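Local coordinates for protein uncharacterized metal-dependent hydrolase (Pyrococcus furiosus, PDB 3ICJ) that probably hydrolyses carbon-nitrogen bonds other than peptide bonds, as a zinc-binding member of the amidohydrolase family, at residues K38-G43 against E84-K89; T44-F49 against G90-P95. All coordinates share one frame; numbering follows the deposited sequence.

In the fold
Two pairs of successive strands run side by side here: 37-41 leads into 44-49, and 84-87 into 92-102. Contact 1 and contact 2 therefore follow one another along the same two parallel paths, their centres about 12 Å apart, although the strands go from one sheet into another. At the junction Asn42 O probably accepts a hydrogen bond from Gly90 N at 2.8 Å, and Leu88 CD1 packs 3.8 Å from Val93 CG2. Contact 1 is the more peripheral, about 33 Å from the chain centre against about 25 Å for contact 2. Neither reaches the zinc ions, but strand 92-102 continues to His101, which, with His103, carboxylated Lys296 and Asp434, binds one zinc ion.

Contact 1. Residues K38-G43 against E84-K89; sequences KALING and EIIDLK
A parallel strand pair at the margin of a four-stranded mixed sheet brings Lys38, Ala39, Leu40 and Ile41 beside Glu84, Ile85, Ile86 and Asp87. Ala39 is gripped twice: its N donates a hydrogen bond to Glu84 O and its O accepts one from Ile86 N, at 2.7 Å. Ile41 repeats the pattern, with Ile86 O and Leu88 N. The side chains of Leu40 and Ile86 lie alongside each other, Leu40 CD2 3.6 Å from Ile86 CB, on the face met by Tyr494. At the end of that face Lys38 NZ makes a long salt bridge, 3.7 Å, to Glu84 OE1.

Helix 71-81, which leads into strand 84-87, covers the other face; there Ile41 CD1 meets Ile85 CG2 at 3.7 Å. At the end of strand 84-87, Asp87 OD1 holds two donors. Its syn lone pair takes Asn42 ND2 at 3.0 Å, and its anti lone pair takes Lys89 N at 3.1 Å, closing an Asx turn. With CG anti to the backbone N (chi1 -169°), Asn42 reaches across to Asp87; the bond lies near its amide plane, which stands 80° from the carboxylate. Leu88 CD1 tucks in 3.8 Å from Gly43 CA.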
loop_
_atom_site.group_PDB
_atom_site.type_symbol
_atom_site.label_atom_id
_atom_site.label_comp_id
_atom_site.label_asym_id
_atom_site.label_seq_id
_atom_site.Cartn_x
_atom_site.Cartn_y
_atom_site.Cartn_z
ATOM N N LYS A 38 30.734 -1.958 -7.509
ATOM C CA LYS A 38 31.020 -2.649 -6.245
ATOM C C LYS A 38 30.840 -4.167 -6.310
ATOM O O LYS A 38 29.928 -4.682 -6.963
ATOM C CB LYS A 38 30.269 -2.043 -5.042
ATOM C CG LYS A 38 28.768 -1.854 -5.202
ATOM C CD LYS A 38 28.182 -1.007 -4.064
ATOM C CE LYS A 38 28.693 0.434 -4.117
ATOM N NZ LYS A 38 28.318 1.215 -2.911
ATOM N N ALA A 39 31.748 -4.871 -5.643
ATOM C CA ALA A 39 31.627 -6.293 -5.444
ATOM C C ALA A 39 31.376 -6.560 -3.957
ATOM O O ALA A 39 32.147 -6.127 -3.103
ATOM C CB ALA A 39 32.884 -7.025 -5.941
ATOM N N LEU A 40 30.268 -7.231 -3.662
ATOM C CA LEU A 40 29.975 -7.729 -2.312
ATOM C C LEU A 40 30.463 -9.171 -2.280
ATOM O O LEU A 40 29.981 -10.009 -3.046
ATOM C CB LEU A 40 28.465 -7.673 -2.024
ATOM C CG LEU A 40 27.674 -6.451 -2.487
ATOM C CD1 LEU A 40 26.190 -6.699 -2.269
ATOM C CD2 LEU A 40 28.110 -5.208 -1.740
ATOM N N ILE A 41 31.436 -9.460 -1.415
ATOM C CA ILE A 41 32.107 -10.776 -1.385
ATOM C C ILE A 41 32.068 -11.409 0.012
ATOM O O ILE A 41 31.631 -10.756 0.965
ATOM C CB ILE A 41 33.573 -10.684 -1.909
ATOM C CG1 ILE A 41 34.417 -9.724 -1.066
ATOM C CG2 ILE A 41 33.612 -10.244 -3.392
ATOM C CD1 ILE A 41 35.867 -10.048 -1.128
ATOM N N ASN A 42 32.503 -12.669 0.127
ATOM C CA ASN A 42 32.656 -13.359 1.430
ATOM C C ASN A 42 31.368 -13.344 2.307
ATOM O O ASN A 42 31.400 -13.115 3.521
ATOM C CB ASN A 42 33.910 -12.829 2.171
ATOM C CG ASN A 42 34.296 -13.662 3.388
ATOM O OD1 ASN A 42 34.150 -14.886 3.395
ATOM N ND2 ASN A 42 34.811 -12.992 4.425
ATOM N N GLY A 43 30.227 -13.576 1.660
ATOM C CA GLY A 43 28.952 -13.703 2.372
ATOM C C GLY A 43 27.990 -14.596 1.616
ATOM O O GLY A 43 28.388 -15.276 0.670
ATOM N N GLU A 84 34.989 -0.989 -5.992
ATOM C CA GLU A 84 35.050 -1.071 -4.540
ATOM C C GLU A 84 34.778 -2.512 -4.073
ATOM O O GLU A 84 33.909 -3.200 -4.609
ATOM C CB GLU A 84 34.022 -0.097 -3.938
ATOM C CG GLU A 84 34.254 0.257 -2.470
ATOM C CD GLU A 84 32.973 0.650 -1.725
ATOM O OE1 GLU A 84 31.924 0.882 -2.371
ATOM O OE2 GLU A 84 33.023 0.726 -0.480
ATOM N N ILE A 85 35.535 -2.972 -3.085
ATOM C CA ILE A 85 35.330 -4.301 -2.495
ATOM C C ILE A 85 34.558 -4.135 -1.188
ATOM O O ILE A 85 35.022 -3.427 -0.294
ATOM C CB ILE A 85 36.691 -5.018 -2.175
ATOM C CG1 ILE A 85 37.694 -4.929 -3.339
ATOM C CG2 ILE A 85 36.465 -6.471 -1.742
ATOM C CD1 ILE A 85 37.258 -5.630 -4.596
ATOM N N ILE A 86 33.385 -4.761 -1.078
ATOM C CA ILE A 86 32.641 -4.795 0.192
ATOM C C ILE A 86 32.681 -6.214 0.751
ATOM O O ILE A 86 32.081 -7.138 0.176
ATOM C CB ILE A 86 31.153 -4.337 0.045
ATOM C CG1 ILE A 86 31.041 -2.956 -0.629
ATOM C CG2 ILE A 86 30.421 -4.394 1.405
ATOM C CD1 ILE A 86 31.032 -1.777 0.318
ATOM N N ASP A 87 33.398 -6.390 1.861
ATOM C CA ASP A 87 33.539 -7.700 2.490
ATOM C C ASP A 87 32.373 -7.909 3.456
ATOM O O ASP A 87 32.291 -7.252 4.485
ATOM C CB ASP A 87 34.894 -7.808 3.206
ATOM C CG ASP A 87 35.298 -9.248 3.511
ATOM O OD1 ASP A 87 34.444 -10.044 3.960
ATOM O OD2 ASP A 87 36.494 -9.571 3.320
ATOM N N LEU A 88 31.466 -8.827 3.108
ATOM C CA LEU A 88 30.262 -9.078 3.917
ATOM C C LEU A 88 30.544 -9.723 5.278
ATOM O O LEU A 88 29.729 -9.608 6.194
ATOM C CB LEU A 88 29.240 -9.913 3.130
ATOM C CG LEU A 88 28.727 -9.230 1.859
ATOM C CD1 LEU A 88 28.079 -10.265 0.948
ATOM C CD2 LEU A 88 27.782 -8.085 2.179
ATOM N N LYS A 89 31.684 -10.392 5.385
ATOM C CA LYS A 89 32.093 -11.069 6.602
ATOM C C LYS A 89 31.026 -12.031 7.070
ATOM O O LYS A 89 30.635 -12.010 8.220
ATOM C CB LYS A 89 32.427 -10.060 7.700
ATOM C CG LYS A 89 33.555 -9.115 7.353
ATOM C CD LYS A 89 34.217 -8.551 8.598
ATOM C CE LYS A 89 34.907 -7.248 8.311
ATOM N NZ LYS A 89 36.284 -7.468 7.813
#

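Contact 2. Residues T44-F49 against G90-P95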
loop_
_atom_site.group_PDB
_atom_site.type_symbol
_atom_site.label_atom_id
_atom_site.label_comp_id
_atom_site.label_asym_id
_atom_site.label_seq_id
_atom_site.Cartn_x
_atom_site.Cartn_y
_atom_site.Cartn_z
ATOM N N THR A 44 26.728 -14.609 2.044
ATOM C CA THR A 44 25.704 -15.428 1.400
ATOM C C THR A 44 24.672 -14.516 0.762
ATOM O O THR A 44 23.989 -13.773 1.460
ATOM C CB THR A 44 24.987 -16.357 2.392
ATOM O OG1 THR A 44 25.931 -17.214 3.034
ATOM C CG2 THR A 44 23.941 -17.216 1.676
ATOM N N ILE A 45 24.561 -14.589 -0.561
ATOM C CA ILE A 45 23.645 -13.723 -1.308
ATOM C C ILE A 45 22.514 -14.547 -1.933
ATOM O O ILE A 45 22.762 -15.422 -2.764
ATOM C CB ILE A 45 24.407 -12.899 -2.373
ATOM C CG1 ILE A 45 25.515 -12.085 -1.693
ATOM C CG2 ILE A 45 23.442 -11.940 -3.118
ATOM C CD1 ILE A 45 26.863 -12.164 -2.342
ATOM N N TYR A 46 21.281 -14.294 -1.495
ATOM C CA TYR A 46 20.115 -14.871 -2.171
ATOM C C TYR A 46 19.805 -14.066 -3.426
ATOM O O TYR A 46 19.559 -12.871 -3.360
ATOM C CB TYR A 46 18.876 -14.922 -1.259
ATOM C CG TYR A 46 19.009 -15.901 -0.120
ATOM C CD1 TYR A 46 18.690 -17.253 -0.289
ATOM C CD2 TYR A 46 19.467 -15.480 1.121
ATOM C CE1 TYR A 46 18.821 -18.155 0.764
ATOM C CE2 TYR A 46 19.596 -16.356 2.179
ATOM C CZ TYR A 46 19.283 -17.697 1.990
ATOM O OH TYR A 46 19.419 -18.565 3.029
ATOM N N THR A 47 19.844 -14.729 -4.572
ATOM C CA THR A 47 19.484 -14.069 -5.812
ATOM C C THR A 47 18.021 -14.326 -6.159
ATOM O O THR A 47 17.461 -13.624 -6.985
ATOM C CB THR A 47 20.352 -14.537 -6.971
ATOM O OG1 THR A 47 20.210 -15.953 -7.116
ATOM C CG2 THR A 47 21.839 -14.160 -6.721
ATOM N N SER A 48 17.418 -15.328 -5.518
ATOM C CA SER A 48 16.073 -15.781 -5.837
ATOM C C SER A 48 15.520 -16.637 -4.696
ATOM O O SER A 48 16.295 -17.291 -3.992
ATOM C CB SER A 48 16.076 -16.603 -7.135
ATOM O OG SER A 48 14.760 -17.001 -7.460
ATOM N N PHE A 49 14.192 -16.608 -4.504
ATOM C CA PHE A 49 13.513 -17.477 -3.515
ATOM C C PHE A 49 12.555 -18.464 -4.189
ATOM O O PHE A 49 11.940 -19.295 -3.521
ATOM C CB PHE A 49 12.771 -16.667 -2.426
ATOM C CG PHE A 49 13.682 -15.889 -1.507
ATOM C CD1 PHE A 49 14.456 -16.543 -0.542
ATOM C CD2 PHE A 49 13.775 -14.506 -1.609
ATOM C CE1 PHE A 49 15.321 -15.814 0.312
ATOM C CE2 PHE A 49 14.630 -13.775 -0.757
ATOM C CZ PHE A 49 15.397 -14.434 0.199
ATOM N N GLY A 90 30.555 -12.868 6.158
ATOM C CA GLY A 90 29.588 -13.909 6.493
ATOM C C GLY A 90 28.141 -13.452 6.578
ATOM O O GLY A 90 27.260 -14.264 6.855
ATOM N N LYS A 91 27.889 -12.162 6.343
ATOM C CA LYS A 91 26.533 -11.612 6.393
ATOM C C LYS A 91 25.695 -12.072 5.208
ATOM O O LYS A 91 26.218 -12.601 4.218
ATOM C CB LYS A 91 26.543 -10.081 6.462
ATOM C CG LYS A 91 26.841 -9.530 7.854
ATOM C CD LYS A 91 26.777 -8.004 7.842
ATOM C CE LYS A 91 27.611 -7.398 8.950
ATOM N NZ LYS A 91 29.069 -7.588 8.689
ATOM N N PHE A 92 24.392 -11.858 5.312
ATOM C CA PHE A 92 23.450 -12.289 4.277
ATOM C C PHE A 92 22.923 -11.119 3.441
ATOM O O PHE A 92 22.696 -10.032 3.961
ATOM C CB PHE A 92 22.297 -13.085 4.898
ATOM C CG PHE A 92 22.746 -14.354 5.596
ATOM C CD1 PHE A 92 22.712 -15.578 4.930
ATOM C CD2 PHE A 92 23.215 -14.323 6.907
ATOM C CE1 PHE A 92 23.153 -16.753 5.562
ATOM C CE2 PHE A 92 23.644 -15.488 7.546
ATOM C CZ PHE A 92 23.609 -16.703 6.871
ATOM N N VAL A 93 22.772 -11.343 2.138
ATOM C CA VAL A 93 22.155 -10.360 1.246
ATOM C C VAL A 93 20.876 -10.984 0.648
ATOM O O VAL A 93 20.814 -12.194 0.442
ATOM C CB VAL A 93 23.137 -9.905 0.137
ATOM C CG1 VAL A 93 22.505 -8.893 -0.804
ATOM C CG2 VAL A 93 24.423 -9.304 0.738
ATOM N N MET A 94 19.863 -10.160 0.386
ATOM C CA MET A 94 18.651 -10.615 -0.344
ATOM C C MET A 94 18.066 -9.459 -1.179
ATOM O O MET A 94 18.351 -8.286 -0.883
ATOM C CB MET A 94 17.606 -11.195 0.654
ATOM C CG MET A 94 16.887 -10.172 1.596
ATOM S SD MET A 94 15.458 -10.856 2.529
ATOM C CE MET A 94 14.146 -10.608 1.324
ATOM N N PRO A 95 17.240 -9.768 -2.214
ATOM C CA PRO A 95 16.558 -8.686 -2.927
ATOM C C PRO A 95 15.732 -7.872 -1.935
ATOM O O PRO A 95 15.151 -8.446 -0.986
ATOM C CB PRO A 95 15.637 -9.434 -3.910
ATOM C CG PRO A 95 16.285 -10.787 -4.074
ATOM C CD PRO A 95 16.821 -11.099 -2.710
HETATM O O HOH W 1 27.244 -16.300 5.050
#
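Tyr46 O is buried and finds no hydrogen-bond partner, probably because Pro95 stands opposite it, with CD 3.3 Å from Tyr46 O, where another residue would offer an N-H. Up to that point strand 44-49 and the start of strand 92-102 form a parallel pair in the mixed sheet that also takes in strands 52-55 and 494-497. Thr44 N donates a hydrogen bond to Lys91 O, Val93 N to Thr44 O at 2.8 Å, and Tyr46 N to Val93 O. That last donor lies 35° out of the plane of the Val93 carbonyl, off its lone pairs.

On the face turned toward Asp500, Thr44 and Phe92 stand alongside each other, with Thr44 CB 3.5 Å from Phe92 CD1. Thr44 OG1 also reaches a water at 2.6 Å, which in turn donates to Gly90 O. An alanine here removes OG1 and CG2, which would probably break this water bridge between the segments and open a gap beside the Phe92 ring. Tyr46, two residues on, hydrogen-bonds through OH to Asp500 OD2. Behind Thr44, on the other face, Ile45 CG1 packs against Val93 CB at 3.7 Å.

Farther along, the Phe49 ring sets CE1 3.6 Å above one face of the Tyr46 ring, near its rim. Phe49 also makes a Met-aromatic contact, against helix 463-477: Met94 SD lies 5.4 Å from the centroid of the Phe49 ring, oblique to it. With CG between the backbone N and the carbonyl carbon (chi1 71°) and a bend at chi3 (-87°), Met94 carries its CE to 3.8 Å from Phe49 CE2.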